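Local coordinates for monosaccharide ABC transporter substrate-binding protein, CUT2 family (Bradyrhizobium sp., PDB 4YHS), which probably binds a sugar or sugar-like solute in the periplasm and hands it to a CUT2-family ABC import system, at residues Tyr72-Val76 / Asp146-Gly150; Val187-Phe191 / Ala203-Phe207; Thr226-Ala232 / Thr251-Ala257; Asp272-Met278 / Leu290-Ala296. All coordinates share one frame; numbering follows the deposited sequence.

Contact 1. Residues Tyr72-Val76 / Asp146-Gly150; sequences YWLGV and DLVNG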
loop_
_atom_site.group_PDB
_atom_site.type_symbol
_atom_site.label_atom_id
_atom_site.label_comp_id
_atom_site.label_asym_id
_atom_site.label_seq_id
_atom_site.Cartn_x
_atom_site.Cartn_y
_atom_site.Cartn_z
ATOM N N TYR A 72 1.449 2.954 -8.263
ATOM C CA TYR A 72 1.650 2.846 -6.837
ATOM C C TYR A 72 2.878 3.660 -6.417
ATOM O O TYR A 72 2.778 4.535 -5.563
ATOM C CB TYR A 72 1.816 1.381 -6.406
ATOM C CG TYR A 72 1.850 1.245 -4.891
ATOM C CD1 TYR A 72 3.036 1.395 -4.169
ATOM C CD2 TYR A 72 0.682 0.980 -4.185
ATOM C CE1 TYR A 72 3.050 1.301 -2.777
ATOM C CE2 TYR A 72 0.690 0.853 -2.803
ATOM C CZ TYR A 72 1.884 1.007 -2.106
ATOM O OH TYR A 72 1.909 0.904 -0.729
ATOM N N TRP A 73 4.035 3.387 -7.008
ATOM C CA TRP A 73 5.243 4.119 -6.628
ATOM C C TRP A 73 5.218 5.559 -7.139
ATOM O O TRP A 73 5.815 6.439 -6.516
ATOM C CB TRP A 73 6.503 3.329 -7.074
ATOM C CG TRP A 73 6.619 2.157 -6.137
ATOM C CD1 TRP A 73 6.119 0.894 -6.315
ATOM C CD2 TRP A 73 7.196 2.168 -4.822
ATOM N NE1 TRP A 73 6.371 0.124 -5.207
ATOM C CE2 TRP A 73 7.038 0.881 -4.282
ATOM C CE3 TRP A 73 7.836 3.141 -4.058
ATOM C CZ2 TRP A 73 7.491 0.546 -3.005
ATOM C CZ3 TRP A 73 8.298 2.789 -2.770
ATOM C CH2 TRP A 73 8.130 1.516 -2.280
ATOM N N LEU A 74 4.476 5.840 -8.213
ATOM C CA LEU A 74 4.238 7.231 -8.575
ATOM C C LEU A 74 3.472 7.951 -7.461
ATOM O O LEU A 74 3.741 9.101 -7.144
ATOM C CB LEU A 74 3.481 7.303 -9.905
ATOM C CG LEU A 74 3.357 8.652 -10.603
ATOM C CD1 LEU A 74 4.737 9.172 -11.009
ATOM C CD2 LEU A 74 2.432 8.517 -11.838
ATOM N N GLY A 75 2.498 7.279 -6.865
ATOM C CA GLY A 75 1.806 7.825 -5.708
ATOM C C GLY A 75 2.711 8.091 -4.511
ATOM O O GLY A 75 2.640 9.146 -3.870
ATOM N N VAL A 76 3.600 7.145 -4.205
ATOM C CA VAL A 76 4.540 7.374 -3.127
ATOM C C VAL A 76 5.450 8.580 -3.466
ATOM O O VAL A 76 5.722 9.415 -2.593
ATOM C CB VAL A 76 5.402 6.137 -2.846
ATOM C CG1 VAL A 76 6.225 6.371 -1.621
ATOM C CG2 VAL A 76 4.546 4.908 -2.676
ATOM N N ASP A 146 12.213 3.398 6.965
ATOM C CA ASP A 146 11.661 2.268 6.234
ATOM C C ASP A 146 10.287 2.637 5.652
ATOM O O ASP A 146 9.300 2.753 6.385
ATOM C CB ASP A 146 11.579 1.078 7.217
ATOM C CG ASP A 146 11.021 -0.183 6.619
ATOM O OD1 ASP A 146 10.687 -0.239 5.402
ATOM O OD2 ASP A 146 10.934 -1.138 7.430
ATOM N N LEU A 147 10.227 2.781 4.328
ATOM C CA LEU A 147 9.023 3.269 3.621
ATOM C C LEU A 147 8.380 2.150 2.810
ATOM O O LEU A 147 9.037 1.520 1.960
ATOM C CB LEU A 147 9.379 4.457 2.715
ATOM C CG LEU A 147 8.303 4.981 1.738
ATOM C CD1 LEU A 147 7.082 5.547 2.434
ATOM C CD2 LEU A 147 8.891 6.057 0.822
ATOM N N VAL A 148 7.123 1.868 3.152
ATOM C CA VAL A 148 6.213 0.973 2.428
ATOM C C VAL A 148 6.510 -0.524 2.564
ATOM O O VAL A 148 5.606 -1.288 2.940
ATOM C CB VAL A 148 6.146 1.304 0.925
ATOM C CG1 VAL A 148 5.227 0.284 0.222
ATOM C CG2 VAL A 148 5.536 2.714 0.690
ATOM N N ASN A 149 7.729 -0.952 2.242
ATOM C CA ASN A 149 7.978 -2.384 2.018
ATOM C C ASN A 149 8.375 -3.207 3.237
ATOM O O ASN A 149 7.989 -4.372 3.334
ATOM C CB ASN A 149 9.062 -2.581 0.959
ATOM C CG ASN A 149 8.561 -2.334 -0.416
ATOM O OD1 ASN A 149 7.352 -2.274 -0.645
ATOM N ND2 ASN A 149 9.484 -2.229 -1.371
ATOM N N GLY A 150 9.149 -2.632 4.149
ATOM C CA GLY A 150 9.534 -3.337 5.362
ATOM C C GLY A 150 10.946 -3.850 5.264
ATOM O O GLY A 150 11.306 -4.600 4.358
#
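V148 pushes its branched side chain toward helix 71-87 and is met from the opposite direction by Y72 and W73. Its CG1 lies near the plane of the Y72 ring, at the edge, 3.5 Å from OH of Y72. With CG of Y72 anti to the backbone N (chi1 -173°), the phenol runs toward the loop, and its hydroxyl bonds to D297. CH2 of W73 lies 3.8 Å from CB of V148. The indole has the N149 amide at its edge, OD1 in the ring plane and 3.7 Å from CZ2, the planes 72° apart; ND2 of N149 hydrogen-bonds to A124 O and Y99 OH. With W73 cut back to an alanine, a gap would probably open beside V148, and the N149 amide would lose the ring edge. V76 and L147 lie alongside each other in opposing senses, CG1 of V76 3.6 Å from CD2 of L147, whereas V76 and V148 meet tip to tip through their CG2 methyls. The contact sets the first turns of helix 71-87 against strand 144-147 and the following loop, with F65 of strand 60-65 touching W73, V76 and L147, and helix 299-314 touching Y72, V76 and V148.

Contact 2. Residues Val187-Phe191 / Ala203-Phe207; sequences VVGWF and ANKGF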
loop_
_atom_site.group_PDB
_atom_site.type_symbol
_atom_site.label_atom_id
_atom_site.label_comp_id
_atom_site.label_asym_id
_atom_site.label_seq_id
_atom_site.Cartn_x
_atom_site.Cartn_y
_atom_site.Cartn_z
ATOM N N VAL A 187 -21.405 -17.188 -2.358
ATOM C CA VAL A 187 -20.127 -17.790 -2.737
ATOM C C VAL A 187 -19.168 -16.743 -3.248
ATOM O O VAL A 187 -19.529 -15.930 -4.103
ATOM C CB VAL A 187 -20.345 -18.885 -3.812
ATOM C CG1 VAL A 187 -19.023 -19.466 -4.280
ATOM C CG2 VAL A 187 -21.259 -19.966 -3.260
ATOM N N VAL A 188 -17.952 -16.731 -2.698
ATOM C CA VAL A 188 -16.914 -15.822 -3.173
ATOM C C VAL A 188 -15.834 -16.600 -3.910
ATOM O O VAL A 188 -15.269 -17.541 -3.363
ATOM C CB VAL A 188 -16.226 -15.058 -2.023
ATOM C CG1 VAL A 188 -15.099 -14.196 -2.566
ATOM C CG2 VAL A 188 -17.250 -14.213 -1.221
ATOM N N GLY A 189 -15.509 -16.156 -5.120
ATOM C CA GLY A 189 -14.337 -16.639 -5.824
ATOM C C GLY A 189 -13.199 -15.729 -5.411
ATOM O O GLY A 189 -13.339 -14.534 -5.488
ATOM N N TRP A 190 -12.110 -16.320 -4.931
ATOM C CA TRP A 190 -10.993 -15.597 -4.298
ATOM C C TRP A 190 -9.706 -15.888 -5.071
ATOM O O TRP A 190 -9.340 -17.057 -5.267
ATOM C CB TRP A 190 -10.914 -16.017 -2.832
ATOM C CG TRP A 190 -9.768 -15.457 -2.003
ATOM C CD1 TRP A 190 -8.877 -16.185 -1.302
ATOM C CD2 TRP A 190 -9.423 -14.077 -1.778
ATOM N NE1 TRP A 190 -7.986 -15.372 -0.657
ATOM C CE2 TRP A 190 -8.299 -14.070 -0.926
ATOM C CE3 TRP A 190 -9.949 -12.864 -2.204
ATOM C CZ2 TRP A 190 -7.695 -12.892 -0.492
ATOM C CZ3 TRP A 190 -9.345 -11.687 -1.780
ATOM C CH2 TRP A 190 -8.242 -11.707 -0.940
ATOM N N PHE A 191 -9.031 -14.815 -5.495
ATOM C CA PHE A 191 -7.930 -14.869 -6.447
ATOM C C PHE A 191 -6.796 -14.029 -5.906
ATOM O O PHE A 191 -6.654 -12.871 -6.288
ATOM C CB PHE A 191 -8.381 -14.352 -7.802
ATOM C CG PHE A 191 -9.556 -15.107 -8.356
ATOM C CD1 PHE A 191 -9.375 -16.263 -9.108
ATOM C CD2 PHE A 191 -10.846 -14.688 -8.098
ATOM C CE1 PHE A 191 -10.466 -16.968 -9.610
ATOM C CE2 PHE A 191 -11.942 -15.407 -8.602
ATOM C CZ PHE A 191 -11.737 -16.553 -9.345
ATOM N N ALA A 203 -2.356 -11.364 2.849
ATOM C CA ALA A 203 -3.694 -10.927 2.446
ATOM C C ALA A 203 -4.678 -12.097 2.500
ATOM O O ALA A 203 -5.815 -11.945 2.937
ATOM C CB ALA A 203 -3.650 -10.306 1.041
ATOM N N ASN A 204 -4.231 -13.283 2.077
ATOM C CA ASN A 204 -5.061 -14.466 2.176
ATOM C C ASN A 204 -5.502 -14.786 3.608
ATOM O O ASN A 204 -6.699 -15.003 3.858
ATOM C CB ASN A 204 -4.342 -15.684 1.572
ATOM C CG ASN A 204 -5.202 -16.932 1.607
ATOM O OD1 ASN A 204 -6.254 -17.007 0.957
ATOM N ND2 ASN A 204 -4.782 -17.911 2.396
ATOM N N LYS A 205 -4.545 -14.836 4.544
ATOM C CA LYS A 205 -4.859 -15.108 5.932
ATOM C C LYS A 205 -5.817 -14.074 6.491
ATOM O O LYS A 205 -6.797 -14.418 7.145
ATOM C CB LYS A 205 -3.581 -15.152 6.795
ATOM C CG LYS A 205 -2.695 -16.366 6.561
ATOM C CD LYS A 205 -1.574 -16.446 7.610
ATOM C CE LYS A 205 -0.655 -17.646 7.377
ATOM N NZ LYS A 205 -0.002 -17.626 6.020
ATOM N N GLY A 206 -5.542 -12.806 6.226
ATOM C CA GLY A 206 -6.425 -11.745 6.678
ATOM C C GLY A 206 -7.847 -11.867 6.147
ATOM O O GLY A 206 -8.818 -11.738 6.898
ATOM N N PHE A 207 -7.974 -12.116 4.848
ATOM C CA PHE A 207 -9.281 -12.265 4.211
ATOM C C PHE A 207 -10.054 -13.446 4.817
ATOM O O PHE A 207 -11.223 -13.324 5.146
ATOM C CB PHE A 207 -9.111 -12.452 2.708
ATOM C CG PHE A 207 -10.396 -12.493 1.958
ATOM C CD1 PHE A 207 -11.083 -11.328 1.681
ATOM C CD2 PHE A 207 -10.926 -13.703 1.538
ATOM C CE1 PHE A 207 -12.293 -11.346 0.987
ATOM C CE2 PHE A 207 -12.130 -13.743 0.848
ATOM C CZ PHE A 207 -12.819 -12.559 0.573
#
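The indole of W190 and the ring of F207 lie face to face, planes 10° apart and the centroid of the indole's six-membered ring 3.8 Å from that of the phenyl ring. CD2 of F207 sits over the middle of the indole, and CE3 of W190 over the middle of the phenyl ring, so the overlap is deep. The two side chains come in from opposing ends and overlap along their length, which brings CB of F207 to 3.5 Å from CZ2 of W190. At the edge of the indole stands the N204 amide, nearly coplanar with it. NE1 of W190 gives its hydrogen to OD1 of N204 at 2.9 Å, with an N-H...O angle of 154°; the bond lands on a lone pair in the carbonyl plane, and the acceptor hardly leaves the ring plane. Stack and bond together fix both the tilt and the rotation of the indole, and the bond satisfies its buried N-H. On F207, CG is anti to the backbone N (chi1 -175°), which carries the ring back over the strand, where CZ comes 4.2 Å from CG1 of V188. Strand 186-191 and helix 198-211 belong to a beta-alpha-beta unit completed by strand 216-218, whose V218 touches both W190 and F207. The indole also meets the ring of F276, beyond neighbouring strand 247-250.

Contact 3. Residues Thr226-Ala232 / Thr251-Ala257; sequences TGKEVQA and TAVTAEA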
loop_
_atom_site.group_PDB
_atom_site.type_symbol
_atom_site.label_atom_id
_atom_site.label_comp_id
_atom_site.label_asym_id
_atom_site.label_seq_id
_atom_site.Cartn_x
_atom_site.Cartn_y
_atom_site.Cartn_z
ATOM N N THR A 226 0.337 -12.035 -11.365
ATOM C CA THR A 226 -0.473 -10.825 -11.536
ATOM C C THR A 226 -0.444 -10.327 -12.984
ATOM O O THR A 226 -0.245 -9.145 -13.237
ATOM C CB THR A 226 0.005 -9.694 -10.611
ATOM O OG1 THR A 226 1.431 -9.621 -10.667
ATOM C CG2 THR A 226 -0.445 -9.945 -9.158
ATOM N N GLY A 227 -0.590 -11.265 -13.907
ATOM C CA GLY A 227 -0.784 -10.985 -15.315
ATOM C C GLY A 227 -2.266 -10.973 -15.649
ATOM O O GLY A 227 -3.041 -11.771 -15.122
ATOM N N LYS A 228 -2.658 -10.052 -16.525
ATOM C CA LYS A 228 -4.056 -9.888 -16.904
ATOM C C LYS A 228 -4.649 -11.166 -17.474
ATOM O O LYS A 228 -5.757 -11.549 -17.104
ATOM C CB LYS A 228 -4.194 -8.756 -17.923
ATOM C CG LYS A 228 -5.617 -8.290 -18.159
ATOM C CD LYS A 228 -5.787 -7.596 -19.517
ATOM C CE LYS A 228 -4.564 -6.763 -19.935
ATOM N NZ LYS A 228 -4.141 -5.759 -18.914
ATOM N N GLU A 229 -3.928 -11.830 -18.370
ATOM C CA GLU A 229 -4.488 -13.009 -19.039
ATOM C C GLU A 229 -4.607 -14.175 -18.070
ATOM O O GLU A 229 -5.581 -14.922 -18.103
ATOM C CB GLU A 229 -3.625 -13.441 -20.239
ATOM C CG GLU A 229 -3.601 -12.466 -21.412
ATOM C CD GLU A 229 -2.976 -11.126 -21.053
ATOM O OE1 GLU A 229 -1.973 -11.111 -20.298
ATOM O OE2 GLU A 229 -3.501 -10.087 -21.513
ATOM N N VAL A 230 -3.572 -14.344 -17.250
ATOM C CA VAL A 230 -3.538 -15.378 -16.227
ATOM C C VAL A 230 -4.745 -15.256 -15.291
ATOM O O VAL A 230 -5.464 -16.227 -15.067
ATOM C CB VAL A 230 -2.226 -15.295 -15.416
ATOM C CG1 VAL A 230 -2.297 -16.159 -14.167
ATOM C CG2 VAL A 230 -1.032 -15.711 -16.283
ATOM N N GLN A 231 -4.957 -14.065 -14.755
ATOM C CA GLN A 231 -6.072 -13.819 -13.814
ATOM C C GLN A 231 -7.443 -13.888 -14.502
ATOM O O GLN A 231 -8.409 -14.423 -13.941
ATOM C CB GLN A 231 -5.908 -12.472 -13.122
ATOM C CG GLN A 231 -4.706 -12.345 -12.141
ATOM C CD GLN A 231 -4.734 -13.343 -11.003
ATOM O OE1 GLN A 231 -5.764 -13.553 -10.397
ATOM N NE2 GLN A 231 -3.590 -13.959 -10.706
ATOM N N ALA A 232 -7.547 -13.373 -15.719
ATOM C CA ALA A 232 -8.797 -13.530 -16.470
ATOM C C ALA A 232 -9.173 -15.004 -16.681
ATOM O O ALA A 232 -10.339 -15.384 -16.503
ATOM C CB ALA A 232 -8.706 -12.808 -17.801
ATOM N N THR A 251 -6.734 -9.901 -6.508
ATOM C CA THR A 251 -5.831 -8.799 -6.785
ATOM C C THR A 251 -6.531 -7.730 -7.626
ATOM O O THR A 251 -7.561 -7.972 -8.289
ATOM C CB THR A 251 -4.562 -9.225 -7.534
ATOM O OG1 THR A 251 -4.890 -9.517 -8.890
ATOM C CG2 THR A 251 -3.897 -10.464 -6.875
ATOM N N ALA A 252 -5.944 -6.542 -7.623
ATOM C CA ALA A 252 -6.457 -5.464 -8.470
ATOM C C ALA A 252 -6.434 -5.885 -9.926
ATOM O O ALA A 252 -7.345 -5.572 -10.690
ATOM C CB ALA A 252 -5.632 -4.186 -8.262
ATOM N N VAL A 253 -5.390 -6.603 -10.323
ATOM C CA VAL A 253 -5.302 -7.122 -11.683
ATOM C C VAL A 253 -6.525 -7.999 -12.013
ATOM O O VAL A 253 -7.096 -7.942 -13.115
ATOM C CB VAL A 253 -4.001 -7.928 -11.875
ATOM C CG1 VAL A 253 -3.959 -8.574 -13.257
ATOM C CG2 VAL A 253 -2.812 -6.998 -11.669
ATOM N N THR A 254 -6.900 -8.835 -11.051
ATOM C CA THR A 254 -8.042 -9.730 -11.188
ATOM C C THR A 254 -9.352 -8.947 -11.365
ATOM O O THR A 254 -10.164 -9.221 -12.269
ATOM C CB THR A 254 -8.203 -10.625 -9.940
ATOM O OG1 THR A 254 -6.945 -11.204 -9.560
ATOM C CG2 THR A 254 -9.183 -11.737 -10.225
ATOM N N ALA A 255 -9.561 -7.975 -10.490
ATOM C CA ALA A 255 -10.800 -7.161 -10.529
ATOM C C ALA A 255 -10.864 -6.368 -11.826
ATOM O O ALA A 255 -11.922 -6.302 -12.449
ATOM C CB ALA A 255 -10.854 -6.236 -9.368
ATOM N N GLU A 256 -9.747 -5.769 -12.236
ATOM C CA GLU A 256 -9.762 -5.013 -13.492
ATOM C C GLU A 256 -10.043 -5.905 -14.687
ATOM O O GLU A 256 -10.859 -5.556 -15.543
ATOM C CB GLU A 256 -8.455 -4.264 -13.702
ATOM C CG GLU A 256 -8.166 -3.235 -12.638
ATOM C CD GLU A 256 -6.809 -2.552 -12.843
ATOM O OE1 GLU A 256 -5.994 -2.492 -11.887
ATOM O OE2 GLU A 256 -6.579 -2.081 -13.970
ATOM N N ALA A 257 -9.397 -7.073 -14.744
ATOM C CA ALA A 257 -9.594 -7.975 -15.873
ATOM C C ALA A 257 -11.007 -8.577 -15.871
ATOM O O ALA A 257 -11.571 -8.829 -16.939
ATOM C CB ALA A 257 -8.507 -9.090 -15.872
#
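T251, at the N-cap position of helix 252-264, faces T226 with its methyl, CG2 to CG2 4.2 Å apart. Its hydroxyl stays within its own segment, OG1 donating to OG1 of T254 at 2.7 Å. V253 then fills the angle between the two helix starts: CG2 lies 3.7 Å from O of T226, while CG1 packs 3.8 Å from C of G227, the N-cap residue of helix 228-241. T254 makes the polar link. Its OG1 is anti to the carbonyl carbon (chi1 -47°), which turns the hydroxyl to Q231, and it donates to OE1 of Q231 at 2.8 Å. The donor stands above the carbonyl plane, 46° out of it. Accepting a hydrogen bond from T251 and donating one to Q231, the hydroxyl is the middle of a short hydrogen-bond chain whose glutamine end is also held by NE2 bonding to D225 O. A valine in place of T254 would probably break this chain, leaving OE1 of Q231 and the hydroxyl of T251 without their mate. A257, a turn on, sets its methyl 3.8 Å from CG of K228 and also touches A232. Two helix starts of the alpha/beta lobe thus pack together behind their N-cap residues, with T226 about 5 Å from the bound bis-tris. Segments 228-232 and 252-257 cross at -74°, their axes 8.6 Å apart at closest, and F191 of strand 186-191 packs against Q231 and T254.

Contact 4. Residues Asp272-Met278 / Leu290-Ala296; sequences DLLAFYM and LIMAAPA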
loop_
_atom_site.group_PDB
_atom_site.type_symbol
_atom_site.label_atom_id
_atom_site.label_comp_id
_atom_site.label_asym_id
_atom_site.label_seq_id
_atom_site.Cartn_x
_atom_site.Cartn_y
_atom_site.Cartn_z
ATOM N N ASP A 272 -20.489 -9.217 -8.314
ATOM C CA ASP A 272 -19.723 -8.032 -7.976
ATOM C C ASP A 272 -18.241 -8.301 -7.791
ATOM O O ASP A 272 -17.822 -9.402 -7.387
ATOM C CB ASP A 272 -20.289 -7.393 -6.713
ATOM C CG ASP A 272 -21.558 -6.634 -6.989
ATOM O OD1 ASP A 272 -21.464 -5.608 -7.661
ATOM O OD2 ASP A 272 -22.637 -7.078 -6.559
ATOM N N LEU A 273 -17.450 -7.284 -8.112
ATOM C CA LEU A 273 -15.992 -7.406 -8.116
ATOM C C LEU A 273 -15.365 -6.639 -6.970
ATOM O O LEU A 273 -15.771 -5.513 -6.668
ATOM C CB LEU A 273 -15.437 -6.929 -9.446
ATOM C CG LEU A 273 -16.142 -7.505 -10.670
ATOM C CD1 LEU A 273 -15.603 -6.883 -11.946
ATOM C CD2 LEU A 273 -15.953 -9.027 -10.715
ATOM N N LEU A 274 -14.354 -7.236 -6.344
ATOM C CA LEU A 274 -13.603 -6.529 -5.319
ATOM C C LEU A 274 -12.132 -6.805 -5.502
ATOM O O LEU A 274 -11.757 -7.875 -6.002
ATOM C CB LEU A 274 -14.059 -6.948 -3.912
ATOM C CG LEU A 274 -15.450 -6.578 -3.392
ATOM C CD1 LEU A 274 -16.488 -7.630 -3.753
ATOM C CD2 LEU A 274 -15.367 -6.412 -1.893
ATOM N N ALA A 275 -11.301 -5.825 -5.131
ATOM C CA ALA A 275 -9.859 -6.010 -5.067
ATOM C C ALA A 275 -9.424 -5.831 -3.607
ATOM O O ALA A 275 -10.134 -5.164 -2.836
ATOM C CB ALA A 275 -9.130 -5.013 -5.987
ATOM N N PHE A 276 -8.290 -6.417 -3.210
ATOM C CA PHE A 276 -7.788 -6.174 -1.851
ATOM C C PHE A 276 -6.653 -5.144 -1.834
ATOM O O PHE A 276 -5.988 -4.962 -0.806
ATOM C CB PHE A 276 -7.351 -7.474 -1.134
ATOM C CG PHE A 276 -6.198 -8.212 -1.765
ATOM C CD1 PHE A 276 -4.884 -7.942 -1.394
ATOM C CD2 PHE A 276 -6.438 -9.244 -2.658
ATOM C CE1 PHE A 276 -3.811 -8.665 -1.947
ATOM C CE2 PHE A 276 -5.389 -9.974 -3.189
ATOM C CZ PHE A 276 -4.075 -9.683 -2.844
ATOM N N TYR A 277 -6.531 -4.400 -2.923
ATOM C CA TYR A 277 -5.641 -3.232 -2.924
ATOM C C TYR A 277 -6.033 -2.264 -4.067
ATOM O O TYR A 277 -6.899 -2.567 -4.910
ATOM C CB TYR A 277 -4.147 -3.675 -2.981
ATOM C CG TYR A 277 -3.663 -4.385 -4.221
ATOM C CD1 TYR A 277 -3.129 -3.667 -5.298
ATOM C CD2 TYR A 277 -3.683 -5.768 -4.309
ATOM C CE1 TYR A 277 -2.674 -4.300 -6.421
ATOM C CE2 TYR A 277 -3.243 -6.416 -5.449
ATOM C CZ TYR A 277 -2.727 -5.685 -6.494
ATOM O OH TYR A 277 -2.293 -6.323 -7.630
HETATM N N MSE A 278 -5.441 -1.065 -4.055
HETATM C CA MSE A 278 -5.911 0.037 -4.899
HETATM C C MSE A 278 -4.971 0.351 -6.053
HETATM O O MSE A 278 -3.749 0.379 -5.865
HETATM C CB MSE A 278 -6.080 1.298 -4.039
HETATM C CG MSE A 278 -6.597 2.504 -4.782
HETATM SE SE MSE A 278 -8.430 2.224 -5.481
HETATM C CE MSE A 278 -9.382 1.936 -3.803
ATOM N N LEU A 290 -18.560 -0.473 -11.949
ATOM C CA LEU A 290 -18.215 -1.800 -12.488
ATOM C C LEU A 290 -17.447 -2.659 -11.488
ATOM O O LEU A 290 -17.457 -3.904 -11.573
ATOM C CB LEU A 290 -17.383 -1.646 -13.769
ATOM C CG LEU A 290 -18.023 -0.899 -14.950
ATOM C CD1 LEU A 290 -17.058 -0.877 -16.107
ATOM C CD2 LEU A 290 -19.310 -1.564 -15.386
ATOM N N ILE A 291 -16.752 -2.000 -10.570
ATOM C CA ILE A 291 -16.075 -2.688 -9.460
ATOM C C ILE A 291 -16.703 -2.174 -8.178
ATOM O O ILE A 291 -16.968 -0.970 -8.060
ATOM C CB ILE A 291 -14.552 -2.435 -9.459
ATOM C CG1 ILE A 291 -13.912 -3.050 -10.714
ATOM C CG2 ILE A 291 -13.940 -2.994 -8.206
ATOM C CD1 ILE A 291 -12.452 -2.850 -10.851
HETATM N N MSE A 292 -17.001 -3.059 -7.230
HETATM C CA MSE A 292 -17.736 -2.641 -6.039
HETATM C C MSE A 292 -16.880 -1.920 -5.005
HETATM O O MSE A 292 -17.305 -0.896 -4.427
HETATM C CB MSE A 292 -18.394 -3.832 -5.349
HETATM C CG MSE A 292 -19.066 -3.450 -4.010
HETATM SE SE MSE A 292 -20.037 -5.037 -3.343
HETATM C CE MSE A 292 -21.742 -4.570 -4.065
ATOM N N ALA A 293 -15.708 -2.469 -4.715
ATOM C CA ALA A 293 -14.920 -1.966 -3.577
ATOM C C ALA A 293 -13.482 -2.447 -3.578
ATOM O O ALA A 293 -13.173 -3.507 -4.136
ATOM C CB ALA A 293 -15.581 -2.396 -2.264
ATOM N N ALA A 294 -12.620 -1.690 -2.896
ATOM C CA ALA A 294 -11.243 -2.088 -2.621
ATOM C C ALA A 294 -10.718 -1.232 -1.458
ATOM O O ALA A 294 -11.106 -0.088 -1.334
ATOM C CB ALA A 294 -10.349 -1.898 -3.865
ATOM N N PRO A 295 -9.817 -1.781 -0.636
ATOM C CA PRO A 295 -9.186 -0.973 0.417
ATOM C C PRO A 295 -8.128 -0.037 -0.151
ATOM O O PRO A 295 -7.516 -0.344 -1.181
ATOM C CB PRO A 295 -8.532 -2.006 1.314
ATOM C CG PRO A 295 -8.167 -3.111 0.401
ATOM C CD PRO A 295 -9.311 -3.173 -0.625
ATOM N N ALA A 296 -7.905 1.077 0.533
ATOM C CA ALA A 296 -6.814 1.967 0.168
ATOM C C ALA A 296 -5.833 2.019 1.317
ATOM O O ALA A 296 -6.248 2.168 2.466
ATOM C CB ALA A 296 -7.336 3.340 -0.158
HETATM O O HOH W 1 -18.734 -5.012 -9.242
#
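M292, a selenomethionine, holds CG anti to its backbone N (chi1 174°) and bends only at chi3, about the CG-SE bond, which carries the chain out to D272 and sets CE 3.6 Å from CG of the carboxylate. D272 meets that methyl obliquely; its OD2 is held by a salt bridge to R246. M278, also selenomethionine, is by contrast bent at chi2 and chi3, which folds CE back to 3.6 Å from O of A294, close to the methyls of A294 and A296. Between these ends the backbones run side by side in the same direction, at 13°. N of M292 donates to O of L273 at 2.8 Å, and N of A275 to O of A293 at 3.1 Å. This pairing, one bridge at L274 and A293, brings strand 272-275, an outermost strand of the parallel sheet 216-218, 186-191, 247-250, 272-275, alongside strand 293-296, which also pairs antiparallel with strand 322-331. Helix 280-287 makes the connection, a right-handed beta-alpha-beta crossover of the kind on which periplasmic binding protein domains are built, and its V282 touches A275 and A294. A water ties the start together: it accepts from N of L273 and donates to OD1 of D272 and to O of L290. Farther along, P295 lies against the turn, and its CD and CG cover the carbonyl oxygens of A275 and F276, which are buried with no polar partner in the model.

Contacts 2, 3 and 4 lie on the same side of the chain's centre and touch one another, whereas contact 1 stands apart, its nearest atoms about 5 Å from contact 4 and about 12 Å from contact 2; contacts 1 and 4 nevertheless both reach the mixed sheet. F191 joins contact 2 to contact 3, its O 3.0 Å from N of T251, probably a hydrogen bond. CE1 of F276 in contact 4 packs 3.4 Å from CB of A203 in contact 2, and Y277 packs on T251 and A252 of contact 3. A bound bis-tris molecule, probably from the crystallisation liquor, lies near Y72 (about 4 Å), T226 (about 5 Å) and Y277 (about 3 Å), consistent with a solute pocket between the lobes.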